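Local coordinates for protein 3-isopropylmalate dehydratase small subunit (Campylobacter jejuni, PDB 3Q3W) that probably catalyses, as the small subunit of the dehydratase, the interconversion of 2-isopropylmalate and 3-isopropylmalate through 2-isopropylmaleate, at residues N114-E125 and F164-L174. Residues are numbered along the deposited sequence; the frame is centred on the assembly and turned at random.
Sequences NNALGNGLLTIE and FDLDDFHRICL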
ATOM      1  N   ASN A 114      -5.155  -1.771 -11.213  1.00 33.68           N
ATOM      2  CA  ASN A 114      -4.804  -1.040 -12.422  1.00 35.37           C
ATOM      3  C   ASN A 114      -4.652   0.448 -12.126  1.00 33.81           C
ATOM      4  O   ASN A 114      -3.709   1.071 -12.570  1.00 32.87           O
ATOM      5  CB  ASN A 114      -5.848  -1.241 -13.495  1.00 37.52           C
ATOM      6  CG  ASN A 114      -5.394  -0.729 -14.845  1.00 42.54           C
ATOM      7  OD1 ASN A 114      -5.936   0.239 -15.340  1.00 47.46           O
ATOM      8  ND2 ASN A 114      -4.404  -1.394 -15.455  1.00 48.20           N
ATOM      9  N   ASN A 115      -5.548   0.984 -11.303  1.00 33.41           N
ATOM     10  CA  ASN A 115      -5.427   2.371 -10.869  1.00 32.29           C
ATOM     11  C   ASN A 115      -4.193   2.612 -10.058  1.00 30.22           C
ATOM     12  O   ASN A 115      -3.568   3.679 -10.186  1.00 31.22           O
ATOM     13  CB  ASN A 115      -6.638   2.784 -10.064  1.00 31.79           C
ATOM     14  CG  ASN A 115      -7.890   2.849 -10.914  1.00 35.27           C
ATOM     15  OD1 ASN A 115      -7.809   3.020 -12.150  1.00 37.47           O
ATOM     16  ND2 ASN A 115      -9.052   2.684 -10.275  1.00 37.12           N
ATOM     17  N   ALA A 116      -3.850   1.663  -9.195  1.00 27.59           N
ATOM     18  CA  ALA A 116      -2.700   1.867  -8.344  1.00 26.71           C
ATOM     19  C   ALA A 116      -1.439   1.883  -9.199  1.00 27.53           C
ATOM     20  O   ALA A 116      -0.578   2.743  -9.027  1.00 28.07           O
ATOM     21  CB  ALA A 116      -2.614   0.796  -7.255  1.00 24.37           C
ATOM     22  N   LEU A 117      -1.324   0.907 -10.084  1.00 29.54           N
ATOM     23  CA  LEU A 117      -0.183   0.776 -10.985  1.00 31.40           C
ATOM     24  C   LEU A 117      -0.077   2.000 -11.869  1.00 32.45           C
ATOM     25  O   LEU A 117       1.019   2.514 -12.087  1.00 31.79           O
ATOM     26  CB  LEU A 117      -0.304  -0.486 -11.852  1.00 32.84           C
ATOM     27  CG  LEU A 117      -0.075  -1.764 -11.030  1.00 33.72           C
ATOM     28  CD1 LEU A 117      -0.441  -3.009 -11.892  1.00 36.11           C
ATOM     29  CD2 LEU A 117       1.385  -1.825 -10.479  1.00 29.99           C
ATOM     30  N   GLY A 118      -1.224   2.500 -12.309  1.00 33.02           N
ATOM     31  CA  GLY A 118      -1.279   3.789 -13.007  1.00 35.01           C
ATOM     32  C   GLY A 118      -0.736   4.981 -12.219  1.00 34.59           C
ATOM     33  O   GLY A 118      -0.290   5.969 -12.804  1.00 35.14           O
ATOM     34  N   ASN A 119      -0.730   4.887 -10.898  1.00 34.57           N
ATOM     35  CA  ASN A 119      -0.329   5.998 -10.067  1.00 34.31           C
ATOM     36  C   ASN A 119       0.982   5.733  -9.404  1.00 33.62           C
ATOM     37  O   ASN A 119       1.372   6.452  -8.483  1.00 34.21           O
ATOM     38  CB  ASN A 119      -1.418   6.335  -9.047  1.00 33.36           C
ATOM     39  CG  ASN A 119      -2.552   7.144  -9.653  1.00 39.67           C
ATOM     40  OD1 ASN A 119      -2.565   8.380  -9.552  1.00 47.59           O
ATOM     41  ND2 ASN A 119      -3.488   6.473 -10.329  1.00 47.57           N
ATOM     42  N   GLY A 120       1.678   4.706  -9.875  1.00 33.29           N
ATOM     43  CA  GLY A 120       3.059   4.438  -9.417  1.00 32.89           C
ATOM     44  C   GLY A 120       3.106   3.728  -8.092  1.00 30.79           C
ATOM     45  O   GLY A 120       4.152   3.665  -7.474  1.00 33.06           O
ATOM     46  N   LEU A 121       1.970   3.177  -7.678  1.00 29.08           N
ATOM     47  CA  LEU A 121       1.830   2.397  -6.457  1.00 28.66           C
ATOM     48  C   LEU A 121       2.031   0.900  -6.808  1.00 30.16           C
ATOM     49  O   LEU A 121       1.156   0.295  -7.401  1.00 30.48           O
ATOM     50  CB  LEU A 121       0.436   2.628  -5.857  1.00 27.68           C
ATOM     51  CG  LEU A 121       0.005   1.893  -4.575  1.00 29.49           C
ATOM     52  CD1 LEU A 121       1.073   2.022  -3.478  1.00 24.52           C
ATOM     53  CD2 LEU A 121      -1.362   2.347  -4.047  1.00 27.60           C
ATOM     54  N   LEU A 122       3.181   0.324  -6.462  1.00 29.53           N
ATOM     55  CA  LEU A 122       3.477  -1.054  -6.833  1.00 30.24           C
ATOM     56  C   LEU A 122       2.722  -2.109  -6.043  1.00 30.93           C
ATOM     57  O   LEU A 122       2.849  -2.233  -4.806  1.00 31.11           O
ATOM     58  CB  LEU A 122       4.957  -1.337  -6.729  1.00 30.50           C
ATOM     59  CG  LEU A 122       5.443  -2.727  -7.130  1.00 31.24           C
ATOM     60  CD1 LEU A 122       4.953  -3.157  -8.545  1.00 31.58           C
ATOM     61  CD2 LEU A 122       6.983  -2.745  -7.086  1.00 33.94           C
ATOM     62  N   THR A 123       1.984  -2.920  -6.774  1.00 31.39           N
ATOM     63  CA  THR A 123       1.145  -3.939  -6.184  1.00 32.81           C
ATOM     64  C   THR A 123       1.787  -5.328  -6.384  1.00 34.72           C
ATOM     65  O   THR A 123       1.893  -5.831  -7.512  1.00 32.68           O
ATOM     66  CB  THR A 123      -0.201  -3.886  -6.857  1.00 33.92           C
ATOM     67  OG1 THR A 123       0.002  -4.128  -8.237  1.00 33.39           O
ATOM     68  CG2 THR A 123      -0.799  -2.514  -6.702  1.00 32.93           C
ATOM     69  N   ILE A 124       2.231  -5.899  -5.268  1.00 34.84           N
ATOM     70  CA  ILE A 124       2.990  -7.138  -5.232  1.00 37.51           C
ATOM     71  C   ILE A 124       2.103  -8.242  -4.736  1.00 39.26           C
ATOM     72  O   ILE A 124       1.674  -8.243  -3.566  1.00 37.81           O
ATOM     73  CB  ILE A 124       4.177  -7.003  -4.287  1.00 37.52           C
ATOM     74  CG1 ILE A 124       5.154  -5.986  -4.865  1.00 36.17           C
ATOM     75  CG2 ILE A 124       4.844  -8.366  -4.041  1.00 40.20           C
ATOM     76  CD1 ILE A 124       6.129  -5.368  -3.887  1.00 34.65           C
ATOM     77  N   GLU A 125       1.829  -9.191  -5.626  1.00 41.02           N
ATOM     78  CA  GLU A 125       1.015 -10.340  -5.268  1.00 43.65           C
ATOM     79  C   GLU A 125       1.965 -11.441  -4.829  1.00 45.14           C
ATOM     80  O   GLU A 125       2.865 -11.818  -5.597  1.00 45.72           O
ATOM     81  CB  GLU A 125       0.136 -10.791  -6.440  1.00 45.33           C
ATOM     82  CG  GLU A 125      -1.067  -9.881  -6.666  1.00 45.85           C
ATOM     83  CD  GLU A 125      -1.888 -10.202  -7.917  1.00 51.66           C
ATOM     84  OE1 GLU A 125      -1.465 -11.092  -8.728  1.00 54.58           O
ATOM     85  OE2 GLU A 125      -2.985  -9.582  -8.059  1.00 51.17           O
ATOM     86  N   PHE A 164       7.889 -12.115  -7.410  1.00 48.44           N
ATOM     87  CA  PHE A 164       6.554 -11.730  -7.885  1.00 46.21           C
ATOM     88  C   PHE A 164       6.488 -11.409  -9.398  1.00 46.71           C
ATOM     89  O   PHE A 164       7.479 -11.127 -10.050  1.00 44.94           O
ATOM     90  CB  PHE A 164       6.014 -10.542  -7.056  1.00 44.08           C
ATOM     91  CG  PHE A 164       6.767  -9.232  -7.254  1.00 41.36           C
ATOM     92  CD1 PHE A 164       6.295  -8.269  -8.133  1.00 41.95           C
ATOM     93  CD2 PHE A 164       7.927  -8.959  -6.542  1.00 43.86           C
ATOM     94  CE1 PHE A 164       6.990  -7.089  -8.334  1.00 40.32           C
ATOM     95  CE2 PHE A 164       8.621  -7.761  -6.727  1.00 41.96           C
ATOM     96  CZ  PHE A 164       8.140  -6.826  -7.608  1.00 41.23           C
ATOM     97  N   ASP A 165       5.277 -11.437  -9.921  1.00 47.50           N
ATOM     98  CA  ASP A 165       5.011 -11.138 -11.320  1.00 48.66           C
ATOM     99  C   ASP A 165       4.531  -9.714 -11.516  1.00 45.32           C
ATOM    100  O   ASP A 165       3.957  -9.132 -10.619  1.00 43.14           O
ATOM    101  CB  ASP A 165       3.919 -12.076 -11.846  1.00 51.14           C
ATOM    102  CG  ASP A 165       4.445 -13.436 -12.171  1.00 58.23           C
ATOM    103  OD1 ASP A 165       5.568 -13.497 -12.730  1.00 64.33           O
ATOM    104  OD2 ASP A 165       3.741 -14.437 -11.882  1.00 64.40           O
ATOM    105  N   LEU A 166       4.724  -9.179 -12.722  1.00 44.45           N
ATOM    106  CA  LEU A 166       4.059  -7.953 -13.121  1.00 42.05           C
ATOM    107  C   LEU A 166       4.111  -7.798 -14.626  1.00 42.41           C
ATOM    108  O   LEU A 166       5.171  -7.978 -15.246  1.00 44.87           O
ATOM    109  CB  LEU A 166       4.715  -6.719 -12.481  1.00 38.75           C
ATOM    110  CG  LEU A 166       3.823  -5.479 -12.408  1.00 36.29           C
ATOM    111  CD1 LEU A 166       2.815  -5.614 -11.265  1.00 35.90           C
ATOM    112  CD2 LEU A 166       4.668  -4.233 -12.220  1.00 33.52           C
ATOM    113  N   ASP A 167       2.966  -7.480 -15.211  1.00 41.75           N
ATOM    114  CA  ASP A 167       2.858  -7.205 -16.651  1.00 42.31           C
ATOM    115  C   ASP A 167       4.053  -6.337 -17.085  1.00 40.63           C
ATOM    116  O   ASP A 167       4.343  -5.360 -16.410  1.00 37.18           O
ATOM    117  CB  ASP A 167       1.528  -6.441 -16.830  1.00 42.06           C
ATOM    118  CG  ASP A 167       1.367  -5.806 -18.192  1.00 45.12           C
ATOM    119  OD1 ASP A 167       0.903  -6.500 -19.112  1.00 49.75           O
ATOM    120  OD2 ASP A 167       1.632  -4.586 -18.332  1.00 47.49           O
ATOM    121  N   ASP A 168       4.724  -6.653 -18.203  1.00 41.83           N
ATOM    122  CA  ASP A 168       5.903  -5.886 -18.633  1.00 41.40           C
ATOM    123  C   ASP A 168       5.623  -4.395 -18.862  1.00 39.94           C
ATOM    124  O   ASP A 168       6.485  -3.547 -18.607  1.00 38.33           O
ATOM    125  CB  ASP A 168       6.520  -6.452 -19.912  1.00 44.94           C
ATOM    126  CG  ASP A 168       7.384  -7.696 -19.680  1.00 46.32           C
ATOM    127  OD1 ASP A 168       8.009  -7.878 -18.619  1.00 47.62           O
ATOM    128  OD2 ASP A 168       7.463  -8.487 -20.625  1.00 52.09           O
ATOM    129  N   PHE A 169       4.439  -4.077 -19.355  1.00 39.25           N
ATOM    130  CA  PHE A 169       4.112  -2.702 -19.667  1.00 38.49           C
ATOM    131  C   PHE A 169       4.010  -1.893 -18.384  1.00 36.27           C
ATOM    132  O   PHE A 169       4.605  -0.815 -18.293  1.00 35.27           O
ATOM    133  CB  PHE A 169       2.824  -2.611 -20.484  1.00 38.78           C
ATOM    134  CG  PHE A 169       2.360  -1.222 -20.710  1.00 39.56           C
ATOM    135  CD1 PHE A 169       3.135  -0.338 -21.442  1.00 40.13           C
ATOM    136  CD2 PHE A 169       1.167  -0.787 -20.164  1.00 39.70           C
ATOM    137  CE1 PHE A 169       2.725   0.963 -21.645  1.00 40.19           C
ATOM    138  CE2 PHE A 169       0.730   0.484 -20.374  1.00 42.13           C
ATOM    139  CZ  PHE A 169       1.499   1.381 -21.121  1.00 41.04           C
ATOM    140  N   HIS A 170       3.280  -2.409 -17.393  1.00 35.60           N
ATOM    141  CA  HIS A 170       3.174  -1.725 -16.089  1.00 34.52           C
ATOM    142  C   HIS A 170       4.545  -1.564 -15.466  1.00 33.26           C
ATOM    143  O   HIS A 170       4.845  -0.534 -14.882  1.00 31.22           O
ATOM    144  CB  HIS A 170       2.273  -2.485 -15.124  1.00 34.77           C
ATOM    145  CG  HIS A 170       0.828  -2.384 -15.464  1.00 40.14           C
ATOM    146  ND1 HIS A 170       0.238  -1.189 -15.822  1.00 46.25           N
ATOM    147  CD2 HIS A 170      -0.151  -3.316 -15.497  1.00 44.90           C
ATOM    148  CE1 HIS A 170      -1.040  -1.396 -16.079  1.00 48.54           C
ATOM    149  NE2 HIS A 170      -1.304  -2.677 -15.882  1.00 47.65           N
ATOM    150  N   ARG A 171       5.371  -2.601 -15.604  1.00 33.78           N
ATOM    151  CA  ARG A 171       6.685  -2.606 -14.980  1.00 33.33           C
ATOM    152  C   ARG A 171       7.565  -1.559 -15.591  1.00 32.51           C
ATOM    153  O   ARG A 171       8.206  -0.821 -14.864  1.00 31.48           O
ATOM    154  CB  ARG A 171       7.356  -3.959 -15.091  1.00 33.83           C
ATOM    155  CG  ARG A 171       8.868  -3.971 -14.794  1.00 35.48           C
ATOM    156  CD  ARG A 171       9.297  -5.406 -14.466  1.00 36.83           C
ATOM    157  NE  ARG A 171      10.736  -5.628 -14.356  1.00 37.61           N
ATOM    158  CZ  ARG A 171      11.574  -5.872 -15.362  1.00 40.63           C
ATOM    159  NH1 ARG A 171      11.172  -5.861 -16.621  1.00 42.40           N
ATOM    160  NH2 ARG A 171      12.859  -6.110 -15.102  1.00 43.64           N
ATOM    161  N   ILE A 172       7.595  -1.481 -16.911  1.00 33.30           N
ATOM    162  CA  ILE A 172       8.473  -0.516 -17.532  1.00 33.60           C
ATOM    163  C   ILE A 172       8.009   0.903 -17.252  1.00 32.73           C
ATOM    164  O   ILE A 172       8.858   1.756 -17.072  1.00 32.74           O
ATOM    165  CB  ILE A 172       8.712  -0.764 -19.043  1.00 35.85           C
ATOM    166  CG1 ILE A 172       9.996  -0.051 -19.526  1.00 36.86           C
ATOM    167  CG2 ILE A 172       7.501  -0.333 -19.904  1.00 33.21           C
ATOM    168  CD1 ILE A 172      11.410  -0.519 -18.894  1.00 39.41           C
ATOM    169  N   CYS A 173       6.696   1.151 -17.240  1.00 31.73           N
ATOM    170  CA  CYS A 173       6.172   2.447 -16.789  1.00 32.54           C
ATOM    171  C   CYS A 173       6.697   2.805 -15.394  1.00 31.64           C
ATOM    172  O   CYS A 173       7.219   3.888 -15.229  1.00 33.75           O
ATOM    173  CB  CYS A 173       4.642   2.492 -16.842  1.00 31.94           C
ATOM    174  SG  CYS A 173       3.952   2.444 -18.540  1.00 35.32           S
ATOM    175  N   LEU A 174       6.620   1.895 -14.415  1.00 31.00           N
ATOM    176  CA  LEU A 174       7.102   2.180 -13.063  0.60 30.11           C
ATOM    177  C   LEU A 174       8.618   2.382 -13.061  1.00 31.00           C
ATOM    178  O   LEU A 174       9.112   3.308 -12.449  1.00 30.88           O
ATOM    179  CB  LEU A 174       6.743   1.047 -12.095  0.60 30.11           C
ATOM    180  CG  LEU A 174       5.252   0.863 -11.773  0.60 30.28           C
ATOM    181  CD1 LEU A 174       4.977  -0.491 -11.140  0.60 30.65           C
ATOM    182  CD2 LEU A 174       4.803   1.936 -10.866  0.60 29.70           C
TER
HETATM  183  O   HOH W   1       3.330 -12.276  -8.430  1.00 17.53           O
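A leucine cluster packs the helix-turn-strand unit 114-125 of the aconitase C-terminal (swivel) fold against helix 168-176 and the run leading into it, with Leu117, Leu122, Leu166 and Leu174 meeting at the centre. CD1 of Leu122 rests against two methyls that lie side by side, Leu174 CD1 at 3.7 Å and Leu166 CD2 at 3.8 Å, while Leu117 turns its two methyls to different partners. Its CD2 faces Leu174 CD1 and, more distantly, Leu166 CD1; its CD1 lies over one face of the His170 imidazole, displaced toward the rim and 3.6 Å from CD2 of that ring. Asn114 comes to the edge of the same ring, its amide turned 67° from the ring plane. The imidazole reaches both because CG of His170 stands anti to its own carbonyl carbon (chi1 -73°). In the conformer described, one of two modelled for Leu174, its CD2 approaches Gly120 CA, though how closely is doubtful. Gly120, at positive phi, is the C-prime residue of the Schellman motif that ends helix 110-118. Farther along, Ile124 CG1 rests almost centrally over the Phe164 ring, 4.0 Å from its centroid, a CH-pi contact on edge strand 122-125. There a water bridges the backbones, donating to Glu125 O at 2.9 Å and accepting from Asp165 N. Asp167 N-caps helix 168-176 through OD2, which takes the N-H of His170 with its anti lone pair. Side chains thus join the two segments chiefly through dispersion and CH-pi contacts, and a water carries a polar link between their backbones.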